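Local coordinates for protein (CD58) (Homo sapiens, PDB 1CCZ), which probably acts as a cell-surface adhesion glycoprotein of the immunoglobulin superfamily that binds the lymphocyte receptor CD2, at residues V13-P18 against V26-Q31; V35-N40 against R44-F49; K151-A154 against S159-S162. All blocks are in the same frame, centred on the assembly; numbering follows the deposited sequence.

Interaction 1 of 3, residues V13-P18 against V26-Q31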
ATOM      1  N   VAL A  13      -5.612   7.140   5.780  1.00 31.14           N
ATOM      2  CA  VAL A  13      -4.780   6.456   6.752  1.00 29.85           C
ATOM      3  C   VAL A  13      -4.745   7.311   7.998  1.00 31.62           C
ATOM      4  O   VAL A  13      -5.021   8.509   7.946  1.00 30.55           O
ATOM      5  CB  VAL A  13      -3.309   6.305   6.300  1.00 29.30           C
ATOM      6  CG1 VAL A  13      -3.193   5.255   5.231  1.00 29.61           C
ATOM      7  CG2 VAL A  13      -2.773   7.652   5.825  1.00 26.19           C
ATOM      8  N   THR A  14      -4.406   6.689   9.118  1.00 31.10           N
ATOM      9  CA  THR A  14      -4.280   7.404  10.370  1.00 31.38           C
ATOM     10  C   THR A  14      -2.903   7.089  10.949  1.00 32.75           C
ATOM     11  O   THR A  14      -2.520   5.923  11.042  1.00 34.77           O
ATOM     12  CB  THR A  14      -5.360   6.977  11.358  1.00 31.26           C
ATOM     13  OG1 THR A  14      -6.625   7.433  10.879  1.00 31.99           O
ATOM     14  CG2 THR A  14      -5.092   7.570  12.738  1.00 29.31           C
ATOM     15  N   PHE A  15      -2.145   8.130  11.286  1.00 33.47           N
ATOM     16  CA  PHE A  15      -0.826   7.975  11.882  1.00 33.73           C
ATOM     17  C   PHE A  15      -1.119   7.978  13.378  1.00 37.80           C
ATOM     18  O   PHE A  15      -1.332   9.036  13.976  1.00 37.69           O
ATOM     19  CB  PHE A  15       0.074   9.155  11.514  1.00 30.42           C
ATOM     20  CG  PHE A  15       0.401   9.251  10.034  1.00 30.69           C
ATOM     21  CD1 PHE A  15       0.405   8.123   9.222  1.00 33.24           C
ATOM     22  CD2 PHE A  15       0.709  10.476   9.457  1.00 29.55           C
ATOM     23  CE1 PHE A  15       0.711   8.220   7.851  1.00 32.15           C
ATOM     24  CE2 PHE A  15       1.016  10.588   8.097  1.00 29.73           C
ATOM     25  CZ  PHE A  15       1.018   9.461   7.292  1.00 30.14           C
ATOM     26  N   HIS A  16      -1.167   6.784  13.968  1.00 41.68           N
ATOM     27  CA  HIS A  16      -1.467   6.635  15.391  1.00 45.52           C
ATOM     28  C   HIS A  16      -0.290   6.993  16.282  1.00 47.30           C
ATOM     29  O   HIS A  16       0.806   6.437  16.153  1.00 47.31           O
ATOM     30  CB  HIS A  16      -1.929   5.211  15.684  1.00 46.43           C
ATOM     31  CG  HIS A  16      -3.236   4.862  15.035  1.00 50.91           C
ATOM     32  ND1 HIS A  16      -4.449   5.281  15.538  1.00 53.34           N
ATOM     33  CD2 HIS A  16      -3.510   4.156  13.911  1.00 52.71           C
ATOM     34  CE1 HIS A  16      -5.423   4.848  14.751  1.00 54.19           C
ATOM     35  NE2 HIS A  16      -4.878   4.164  13.755  1.00 53.70           N
ATOM     36  N   VAL A  17      -0.533   7.937  17.183  1.00 48.33           N
ATOM     37  CA  VAL A  17       0.491   8.401  18.092  1.00 50.66           C
ATOM     38  C   VAL A  17       0.108   8.009  19.504  1.00 56.87           C
ATOM     39  O   VAL A  17      -1.019   8.258  19.933  1.00 58.44           O
ATOM     40  CB  VAL A  17       0.626   9.930  18.030  1.00 46.60           C
ATOM     41  CG1 VAL A  17       1.515  10.423  19.149  1.00 47.25           C
ATOM     42  CG2 VAL A  17       1.200  10.341  16.699  1.00 44.98           C
ATOM     43  N   PRO A  18       1.035   7.357  20.233  1.00 62.36           N
ATOM     44  CA  PRO A  18       0.862   6.899  21.625  1.00 66.85           C
ATOM     45  C   PRO A  18       0.044   7.880  22.490  1.00 71.72           C
ATOM     46  O   PRO A  18       0.491   8.994  22.791  1.00 72.65           O
ATOM     47  CB  PRO A  18       2.299   6.765  22.139  1.00 64.94           C
ATOM     48  CG  PRO A  18       3.204   6.926  20.910  1.00 65.25           C
ATOM     49  CD  PRO A  18       2.349   6.976  19.692  1.00 62.02           C
ATOM     50  N   VAL A  26       0.209  20.465  18.885  1.00 25.74           N
ATOM     51  CA  VAL A  26       0.841  19.439  18.064  1.00 24.48           C
ATOM     52  C   VAL A  26       1.034  19.979  16.670  1.00 23.11           C
ATOM     53  O   VAL A  26       0.219  20.749  16.181  1.00 23.36           O
ATOM     54  CB  VAL A  26      -0.009  18.123  18.007  1.00 26.70           C
ATOM     55  CG1 VAL A  26      -1.332  18.371  17.371  1.00 29.44           C
ATOM     56  CG2 VAL A  26       0.713  17.086  17.201  1.00 30.35           C
ATOM     57  N   LEU A  27       2.133  19.601  16.036  1.00 22.71           N
ATOM     58  CA  LEU A  27       2.416  20.045  14.680  1.00 25.39           C
ATOM     59  C   LEU A  27       2.824  18.826  13.823  1.00 28.51           C
ATOM     60  O   LEU A  27       3.632  17.987  14.259  1.00 27.76           O
ATOM     61  CB  LEU A  27       3.552  21.070  14.685  1.00 26.84           C
ATOM     62  CG  LEU A  27       4.043  21.584  13.330  1.00 29.60           C
ATOM     63  CD1 LEU A  27       2.918  22.298  12.601  1.00 33.37           C
ATOM     64  CD2 LEU A  27       5.198  22.537  13.537  1.00 34.34           C
ATOM     65  N   TRP A  28       2.244  18.725  12.622  1.00 25.95           N
ATOM     66  CA  TRP A  28       2.553  17.641  11.705  1.00 24.78           C
ATOM     67  C   TRP A  28       3.185  18.237  10.473  1.00 26.89           C
ATOM     68  O   TRP A  28       2.694  19.248   9.923  1.00 25.74           O
ATOM     69  CB  TRP A  28       1.294  16.891  11.296  1.00 23.18           C
ATOM     70  CG  TRP A  28       0.895  15.877  12.293  1.00 23.10           C
ATOM     71  CD1 TRP A  28      -0.008  16.035  13.305  1.00 22.37           C
ATOM     72  CD2 TRP A  28       1.355  14.517  12.369  1.00 23.68           C
ATOM     73  NE1 TRP A  28      -0.144  14.860  14.002  1.00 25.61           N
ATOM     74  CE2 TRP A  28       0.680  13.911  13.451  1.00 23.95           C
ATOM     75  CE3 TRP A  28       2.269  13.754  11.626  1.00 21.85           C
ATOM     76  CZ2 TRP A  28       0.887  12.574  13.814  1.00 24.14           C
ATOM     77  CZ3 TRP A  28       2.476  12.424  11.988  1.00 22.17           C
ATOM     78  CH2 TRP A  28       1.787  11.849  13.072  1.00 22.45           C
ATOM     79  N   LYS A  29       4.289  17.618  10.051  1.00 26.05           N
ATOM     80  CA  LYS A  29       5.005  18.066   8.871  1.00 27.99           C
ATOM     81  C   LYS A  29       5.172  16.911   7.897  1.00 27.98           C
ATOM     82  O   LYS A  29       5.261  15.754   8.309  1.00 27.53           O
ATOM     83  CB  LYS A  29       6.383  18.603   9.250  1.00 28.60           C
ATOM     84  CG  LYS A  29       6.371  19.973   9.903  1.00 32.72           C
ATOM     85  CD  LYS A  29       7.743  20.299  10.470  1.00 35.50           C
ATOM     86  CE  LYS A  29       7.844  21.758  10.917  1.00 40.83           C
ATOM     87  NZ  LYS A  29       9.169  22.057  11.544  1.00 43.19           N
ATOM     88  N   LYS A  30       5.186  17.252   6.612  1.00 29.77           N
ATOM     89  CA  LYS A  30       5.387  16.303   5.517  1.00 32.95           C
ATOM     90  C   LYS A  30       6.731  16.779   4.996  1.00 35.38           C
ATOM     91  O   LYS A  30       6.815  17.783   4.283  1.00 32.36           O
ATOM     92  CB  LYS A  30       4.316  16.483   4.450  1.00 32.38           C
ATOM     93  CG  LYS A  30       4.505  15.640   3.194  1.00 34.73           C
ATOM     94  CD  LYS A  30       3.442  16.013   2.170  1.00 36.61           C
ATOM     95  CE  LYS A  30       3.279  14.958   1.097  1.00 38.49           C
ATOM     96  NZ  LYS A  30       4.316  15.138   0.056  1.00 41.91           N
ATOM     97  N   GLN A  31       7.781  16.062   5.376  1.00 39.41           N
ATOM     98  CA  GLN A  31       9.122  16.461   5.005  1.00 45.72           C
ATOM     99  C   GLN A  31       9.367  17.656   5.926  1.00 46.65           C
ATOM    100  O   GLN A  31       9.339  17.521   7.149  1.00 44.40           O
ATOM    101  CB  GLN A  31       9.185  16.906   3.535  1.00 51.15           C
ATOM    102  CG  GLN A  31       9.474  15.787   2.534  1.00 60.01           C
ATOM    103  CD  GLN A  31      10.703  14.956   2.896  1.00 64.75           C
ATOM    104  OE1 GLN A  31      10.918  14.610   4.067  1.00 68.34           O
ATOM    105  NE2 GLN A  31      11.514  14.628   1.890  1.00 66.51           N
TER
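The indole NE1 of W28 is hydrogen-bonded to the carbonyl oxygen of G60, and with that end held the benzo side of the ring system reaches across to F15 and V17. W28 lies on strand 26-30 and occupies the position of the core tryptophan on strand C, as in other immunoglobulin domains; F15 ends strand 13-15 in the facing sheet, so the contact spans the interior of the β-sandwich. The CA atoms of F15 and W28 are 10.2 Å apart, and the gap is bridged mainly by side chains. CB of F15 meets CH2 of W28 at 3.6 Å, while F15 CD2 comes within 3.7 Å of W28 CZ3. The two six-membered rings are inclined at 37°, with centroids 5.6 Å apart, an oblique pairing. V17 arrives at the indole edge, near the ring plane: CG1 takes the position anti to the backbone N (chi1 170°), which leaves CG2 to touch W28 CZ2 at 3.7 Å. F88 and Y75 also meet the F15 ring. Contact across the segments is therefore essentially apolar, and the directional part, the N-H of W28, is satisfied by G60, which would restrict rotation of the indole.

Interaction 2 of 3, residues V35-N40 against R44-F49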
ATOM      1  N   VAL A  35       1.708  20.439   7.692  1.00 29.61           N
ATOM      2  CA  VAL A  35       0.550  19.720   7.194  1.00 27.65           C
ATOM      3  C   VAL A  35      -0.686  20.210   7.956  1.00 25.92           C
ATOM      4  O   VAL A  35      -1.671  20.622   7.368  1.00 24.88           O
ATOM      5  CB  VAL A  35       0.744  18.181   7.421  1.00 26.90           C
ATOM      6  CG1 VAL A  35      -0.584  17.442   7.320  1.00 26.32           C
ATOM      7  CG2 VAL A  35       1.746  17.638   6.426  1.00 27.79           C
ATOM      8  N   ALA A  36      -0.612  20.167   9.280  1.00 24.77           N
ATOM      9  CA  ALA A  36      -1.718  20.577  10.124  1.00 25.11           C
ATOM     10  C   ALA A  36      -1.165  20.824  11.509  1.00 26.09           C
ATOM     11  O   ALA A  36      -0.081  20.331  11.847  1.00 24.62           O
ATOM     12  CB  ALA A  36      -2.749  19.473  10.193  1.00 25.34           C
ATOM     13  N   GLU A  37      -1.923  21.551  12.322  1.00 25.18           N
ATOM     14  CA  GLU A  37      -1.488  21.858  13.679  1.00 24.20           C
ATOM     15  C   GLU A  37      -2.636  22.179  14.626  1.00 23.26           C
ATOM     16  O   GLU A  37      -3.733  22.502  14.193  1.00 23.12           O
ATOM     17  CB  GLU A  37      -0.533  23.060  13.638  1.00 23.61           C
ATOM     18  CG  GLU A  37      -1.250  24.352  13.398  1.00 24.59           C
ATOM     19  CD  GLU A  37      -0.334  25.504  13.051  1.00 28.25           C
ATOM     20  OE1 GLU A  37       0.842  25.289  12.716  1.00 34.26           O
ATOM     21  OE2 GLU A  37      -0.798  26.651  13.109  1.00 30.39           O
ATOM     22  N   LEU A  38      -2.368  22.025  15.920  1.00 24.55           N
ATOM     23  CA  LEU A  38      -3.274  22.394  17.008  1.00 24.79           C
ATOM     24  C   LEU A  38      -2.325  23.360  17.724  1.00 25.19           C
ATOM     25  O   LEU A  38      -1.380  22.940  18.397  1.00 23.07           O
ATOM     26  CB  LEU A  38      -3.600  21.218  17.921  1.00 26.73           C
ATOM     27  CG  LEU A  38      -4.649  20.245  17.375  1.00 35.62           C
ATOM     28  CD1 LEU A  38      -4.861  19.117  18.371  1.00 37.16           C
ATOM     29  CD2 LEU A  38      -5.961  20.982  17.112  1.00 37.81           C
ATOM     30  N   GLU A  39      -2.553  24.652  17.522  1.00 23.91           N
ATOM     31  CA  GLU A  39      -1.706  25.695  18.081  1.00 25.33           C
ATOM     32  C   GLU A  39      -2.521  26.808  18.752  1.00 27.17           C
ATOM     33  O   GLU A  39      -3.407  27.387  18.124  1.00 26.16           O
ATOM     34  CB  GLU A  39      -0.859  26.293  16.951  1.00 23.90           C
ATOM     35  CG  GLU A  39       0.205  27.282  17.401  1.00 26.79           C
ATOM     36  CD  GLU A  39       1.049  27.778  16.255  1.00 27.05           C
ATOM     37  OE1 GLU A  39       1.967  27.044  15.839  1.00 27.35           O
ATOM     38  OE2 GLU A  39       0.788  28.896  15.764  1.00 27.61           O
ATOM     39  N   ASN A  40      -2.214  27.108  20.016  1.00 26.86           N
ATOM     40  CA  ASN A  40      -2.913  28.167  20.726  1.00 26.86           C
ATOM     41  C   ASN A  40      -4.397  27.879  20.672  1.00 29.66           C
ATOM     42  O   ASN A  40      -5.194  28.796  20.434  1.00 28.64           O
ATOM     43  CB  ASN A  40      -2.672  29.521  20.057  1.00 27.30           C
ATOM     44  CG  ASN A  40      -1.217  29.920  20.041  1.00 32.92           C
ATOM     45  OD1 ASN A  40      -0.539  29.855  21.070  1.00 31.30           O
ATOM     46  ND2 ASN A  40      -0.725  30.348  18.869  1.00 32.61           N
ATOM     47  N   ARG A  44      -5.655  24.201  12.284  1.00 27.01           N
ATOM     48  CA  ARG A  44      -5.540  24.654  10.917  1.00 28.20           C
ATOM     49  C   ARG A  44      -4.699  23.677  10.118  1.00 28.08           C
ATOM     50  O   ARG A  44      -3.786  23.046  10.652  1.00 25.10           O
ATOM     51  CB  ARG A  44      -5.018  26.099  10.850  1.00 32.62           C
ATOM     52  CG  ARG A  44      -3.538  26.281  10.853  1.00 40.45           C
ATOM     53  CD  ARG A  44      -3.176  27.764  10.898  1.00 48.11           C
ATOM     54  NE  ARG A  44      -4.119  28.564  11.681  1.00 54.29           N
ATOM     55  CZ  ARG A  44      -3.969  28.872  12.975  1.00 56.95           C
ATOM     56  NH1 ARG A  44      -2.911  28.450  13.657  1.00 56.60           N
ATOM     57  NH2 ARG A  44      -4.882  29.615  13.590  1.00 57.84           N
ATOM     58  N   ALA A  45      -5.077  23.502   8.855  1.00 28.27           N
ATOM     59  CA  ALA A  45      -4.366  22.606   7.953  1.00 29.42           C
ATOM     60  C   ALA A  45      -3.756  23.487   6.860  1.00 31.00           C
ATOM     61  O   ALA A  45      -4.168  24.630   6.681  1.00 31.83           O
ATOM     62  CB  ALA A  45      -5.325  21.576   7.365  1.00 25.54           C
ATOM     63  N   PHE A  46      -2.776  22.967   6.137  1.00 31.28           N
ATOM     64  CA  PHE A  46      -2.121  23.755   5.115  1.00 32.22           C
ATOM     65  C   PHE A  46      -2.071  23.077   3.770  1.00 34.42           C
ATOM     66  O   PHE A  46      -2.193  21.862   3.660  1.00 33.00           O
ATOM     67  CB  PHE A  46      -0.689  24.083   5.536  1.00 32.33           C
ATOM     68  CG  PHE A  46      -0.579  24.660   6.911  1.00 34.43           C
ATOM     69  CD1 PHE A  46      -0.523  23.830   8.025  1.00 34.00           C
ATOM     70  CD2 PHE A  46      -0.559  26.035   7.100  1.00 36.15           C
ATOM     71  CE1 PHE A  46      -0.454  24.360   9.310  1.00 33.96           C
ATOM     72  CE2 PHE A  46      -0.489  26.576   8.384  1.00 36.38           C
ATOM     73  CZ  PHE A  46      -0.438  25.734   9.488  1.00 35.17           C
ATOM     74  N   SER A  47      -1.868  23.897   2.749  1.00 36.69           N
ATOM     75  CA  SER A  47      -1.758  23.443   1.374  1.00 38.32           C
ATOM     76  C   SER A  47      -2.805  22.429   0.962  1.00 38.45           C
ATOM     77  O   SER A  47      -3.997  22.621   1.206  1.00 38.60           O
ATOM     78  CB  SER A  47      -0.363  22.874   1.147  1.00 39.16           C
ATOM     79  OG  SER A  47       0.590  23.652   1.844  1.00 46.86           O
ATOM     80  N   SER A  48      -2.350  21.341   0.341  1.00 39.87           N
ATOM     81  CA  SER A  48      -3.245  20.290  -0.137  1.00 40.54           C
ATOM     82  C   SER A  48      -4.006  19.572   0.962  1.00 40.04           C
ATOM     83  O   SER A  48      -4.937  18.818   0.678  1.00 41.08           O
ATOM     84  CB  SER A  48      -2.463  19.247  -0.941  1.00 40.13           C
ATOM     85  OG  SER A  48      -1.281  18.873  -0.259  1.00 42.95           O
ATOM     86  N   PHE A  49      -3.637  19.798   2.218  1.00 36.25           N
ATOM     87  CA  PHE A  49      -4.331  19.094   3.279  1.00 32.70           C
ATOM     88  C   PHE A  49      -5.551  19.793   3.855  1.00 31.50           C
ATOM     89  O   PHE A  49      -6.284  19.202   4.645  1.00 29.86           O
ATOM     90  CB  PHE A  49      -3.326  18.722   4.365  1.00 32.08           C
ATOM     91  CG  PHE A  49      -2.264  17.792   3.874  1.00 30.30           C
ATOM     92  CD1 PHE A  49      -2.478  16.417   3.869  1.00 30.48           C
ATOM     93  CD2 PHE A  49      -1.070  18.290   3.349  1.00 28.89           C
ATOM     94  CE1 PHE A  49      -1.516  15.549   3.340  1.00 29.89           C
ATOM     95  CE2 PHE A  49      -0.106  17.438   2.819  1.00 30.02           C
ATOM     96  CZ  PHE A  49      -0.332  16.057   2.815  1.00 29.99           C
TER
HETATM   97  O   HOH W   1      -2.625  29.706  16.447  1.00 41.64           O
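E37 and R44 pair across the β-hairpin of strands 33-39 and 42-45, the C'-C'' hairpin at the border of a V-type immunoglobulin sheet. Their backbones form a hydrogen-bonded antiparallel pair, and their side chains run side by side in the same direction. R44 NH1 donates to E37 OE2 at 2.8 Å in a salt bridge that lies in the guanidinium plane, although the carboxylate is turned by 87° against that plane. Each CG is wedged between its own backbone N and carbonyl carbon (chi1 74° for E37, 87° for R44), which starts both chains in the same direction; a bend at chi3 of the arginine then swings NH1 to E37 OE2. The other carboxylate oxygen, E37 OE1, sits at the edge of the F46 ring, 3.5 Å from CZ, and is also salt-bridged to K34.

The tight end of the contact lies around V35, which with A36 faces W28 in a classic β-bulge. V35 O accepts the backbone N-H of F46 at 2.9 Å from above its carbonyl plane. Beyond it, CG1 of V35 rests over one face of the F49 ring, 4.1 Å from the centroid, as a CH-pi contact. A36 and A45 form a non-hydrogen-bonded pair, CB to CB 4.4 Å, and both pack on V53.

Toward the turn the packing gives way to water. E39 OE2 remains 4.3 Å from R44 NH1, beyond a salt bridge, and one water there accepts from R44 NH1 and from N40 ND2, both at 3.1 Å, while donating to E39 O.

Interaction 3 of 3, residues K151-A154 against S159-S162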
ATOM      1  N   LYS A 151      -2.762 -21.215 -10.546  1.00 23.41           N
ATOM      2  CA  LYS A 151      -3.354 -20.089  -9.859  1.00 23.83           C
ATOM      3  C   LYS A 151      -2.289 -19.016  -9.851  1.00 25.16           C
ATOM      4  O   LYS A 151      -1.120 -19.275  -9.518  1.00 23.39           O
ATOM      5  CB  LYS A 151      -3.726 -20.421  -8.430  1.00 24.96           C
ATOM      6  CG  LYS A 151      -4.201 -19.221  -7.632  1.00 28.55           C
ATOM      7  CD  LYS A 151      -4.807 -19.709  -6.336  1.00 37.23           C
ATOM      8  CE  LYS A 151      -5.184 -18.565  -5.419  1.00 44.25           C
ATOM      9  NZ  LYS A 151      -4.121 -18.268  -4.416  1.00 52.74           N
ATOM     10  N   CYS A 152      -2.686 -17.820 -10.264  1.00 23.60           N
ATOM     11  CA  CYS A 152      -1.778 -16.691 -10.269  1.00 22.01           C
ATOM     12  C   CYS A 152      -2.363 -15.646  -9.363  1.00 22.16           C
ATOM     13  O   CYS A 152      -3.544 -15.305  -9.460  1.00 23.99           O
ATOM     14  CB  CYS A 152      -1.614 -16.120 -11.657  1.00 22.90           C
ATOM     15  SG  CYS A 152      -0.385 -14.790 -11.633  1.00 24.75           S
ATOM     16  N   LYS A 153      -1.542 -15.155  -8.456  1.00 23.14           N
ATOM     17  CA  LYS A 153      -1.988 -14.149  -7.524  1.00 22.25           C
ATOM     18  C   LYS A 153      -1.190 -12.863  -7.715  1.00 23.04           C
ATOM     19  O   LYS A 153       0.028 -12.892  -7.859  1.00 24.82           O
ATOM     20  CB  LYS A 153      -1.806 -14.674  -6.115  1.00 23.62           C
ATOM     21  CG  LYS A 153      -2.220 -13.714  -5.055  1.00 33.95           C
ATOM     22  CD  LYS A 153      -1.765 -14.207  -3.696  1.00 42.90           C
ATOM     23  CE  LYS A 153      -2.306 -15.601  -3.415  1.00 50.02           C
ATOM     24  NZ  LYS A 153      -2.246 -15.906  -1.948  1.00 55.61           N
ATOM     25  N   ALA A 154      -1.884 -11.734  -7.775  1.00 23.44           N
ATOM     26  CA  ALA A 154      -1.204 -10.441  -7.875  1.00 24.39           C
ATOM     27  C   ALA A 154      -1.369  -9.844  -6.480  1.00 24.58           C
ATOM     28  O   ALA A 154      -2.483  -9.764  -5.950  1.00 25.51           O
ATOM     29  CB  ALA A 154      -1.866  -9.550  -8.904  1.00 25.24           C
ATOM     30  N   SER A 159      -3.413  -4.836  -1.326  1.00 32.25           N
ATOM     31  CA  SER A 159      -4.445  -5.633  -1.995  1.00 29.42           C
ATOM     32  C   SER A 159      -3.931  -6.917  -2.606  1.00 29.12           C
ATOM     33  O   SER A 159      -2.727  -7.179  -2.650  1.00 26.52           O
ATOM     34  CB  SER A 159      -5.068  -4.811  -3.126  1.00 27.22           C
ATOM     35  OG  SER A 159      -4.089  -4.577  -4.134  1.00 24.69           O
ATOM     36  N   GLN A 160      -4.874  -7.717  -3.085  1.00 30.72           N
ATOM     37  CA  GLN A 160      -4.528  -8.945  -3.781  1.00 32.13           C
ATOM     38  C   GLN A 160      -5.732  -9.537  -4.489  1.00 29.33           C
ATOM     39  O   GLN A 160      -6.863  -9.450  -4.010  1.00 27.90           O
ATOM     40  CB  GLN A 160      -3.893  -9.944  -2.828  1.00 36.97           C
ATOM     41  CG  GLN A 160      -4.832 -10.663  -1.936  1.00 46.90           C
ATOM     42  CD  GLN A 160      -4.167 -11.893  -1.371  1.00 55.14           C
ATOM     43  OE1 GLN A 160      -4.158 -12.955  -2.000  1.00 61.31           O
ATOM     44  NE2 GLN A 160      -3.581 -11.755  -0.190  1.00 58.33           N
ATOM     45  N   GLU A 161      -5.469 -10.098  -5.661  1.00 26.83           N
ATOM     46  CA  GLU A 161      -6.493 -10.722  -6.490  1.00 27.36           C
ATOM     47  C   GLU A 161      -5.842 -11.883  -7.200  1.00 26.74           C
ATOM     48  O   GLU A 161      -4.658 -11.836  -7.523  1.00 26.41           O
ATOM     49  CB  GLU A 161      -6.999  -9.762  -7.561  1.00 29.49           C
ATOM     50  CG  GLU A 161      -7.483  -8.449  -7.029  1.00 34.34           C
ATOM     51  CD  GLU A 161      -8.837  -8.578  -6.414  1.00 41.00           C
ATOM     52  OE1 GLU A 161      -9.557  -9.529  -6.791  1.00 42.62           O
ATOM     53  OE2 GLU A 161      -9.178  -7.734  -5.554  1.00 46.77           O
ATOM     54  N   SER A 162      -6.607 -12.929  -7.461  1.00 25.71           N
ATOM     55  CA  SER A 162      -6.026 -14.048  -8.164  1.00 25.87           C
ATOM     56  C   SER A 162      -6.953 -14.555  -9.250  1.00 24.20           C
ATOM     57  O   SER A 162      -8.122 -14.181  -9.339  1.00 21.76           O
ATOM     58  CB  SER A 162      -5.680 -15.155  -7.176  1.00 28.33           C
ATOM     59  OG  SER A 162      -6.830 -15.533  -6.468  1.00 34.92           O
TER
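K153 and Q160 slant across one another on one face of an antiparallel hairpin. With CG anti to the backbone N and chi2 extended (-169°), the lysine lays CD 3.2 Å from Q160 OE1, and a bend at chi3 (-57°) then turns CE and NZ alongside the same oxygen. NZ, at 3.5 Å, makes no hydrogen bond to Q160 OE1, and the amide oxygen lies against the aliphatic part of the lysine. S162 projects from the same face, across from K153 in a non-hydrogen-bonded pair, and the two CB atoms are 4.0 Å apart. K151 comes in beside it: its extended chain carries CE to 3.6 Å from S162 OG, the bend at chi4 turns only NZ, and its ammonium group makes a cation-pi contact with Y125.

A154 and E161 point to the other face and form the hydrogen-bonded pair. A154 N donates to E161 O at 2.8 Å with an almost straight N-H...O angle of 174°; E161 N returns a bond to A154 O at 3.0 Å. The side chain of E161 then leads away from strand 150-156, whereas the methyl of A154 packs on L122, P99 and V114.

The hairpin is the F-G pair of the C2-set immunoglobulin domain. Strand 159-165 is outermost in the sheet, while strand 150-156 has strand 121-126 along its other edge and is joined to strand 109-113 by the C152-C112 disulfide.

Interactions 1 and 2 are neighbours in one immunoglobulin domain, their centres about 11 Å apart, and share a sheet in which strands 26-30 and 33-39 lie side by side. W28 O and V35 N, 2.7 Å apart, probably form a hydrogen bond, as do V26 O and L38 N at 2.9 Å; interaction 1 thus joins that sheet to the facing one, and interaction 2 extends it to its edge. Interaction 3 belongs to the second domain, its centre about 32 Å from that of interaction 1 and about 39 Å from that of interaction 2. The GFCC'C'' sheet, which includes strand 26-30 as well as interaction 2, is the face through which CD2-family domains bind their partners, consistent with CD2 binding here.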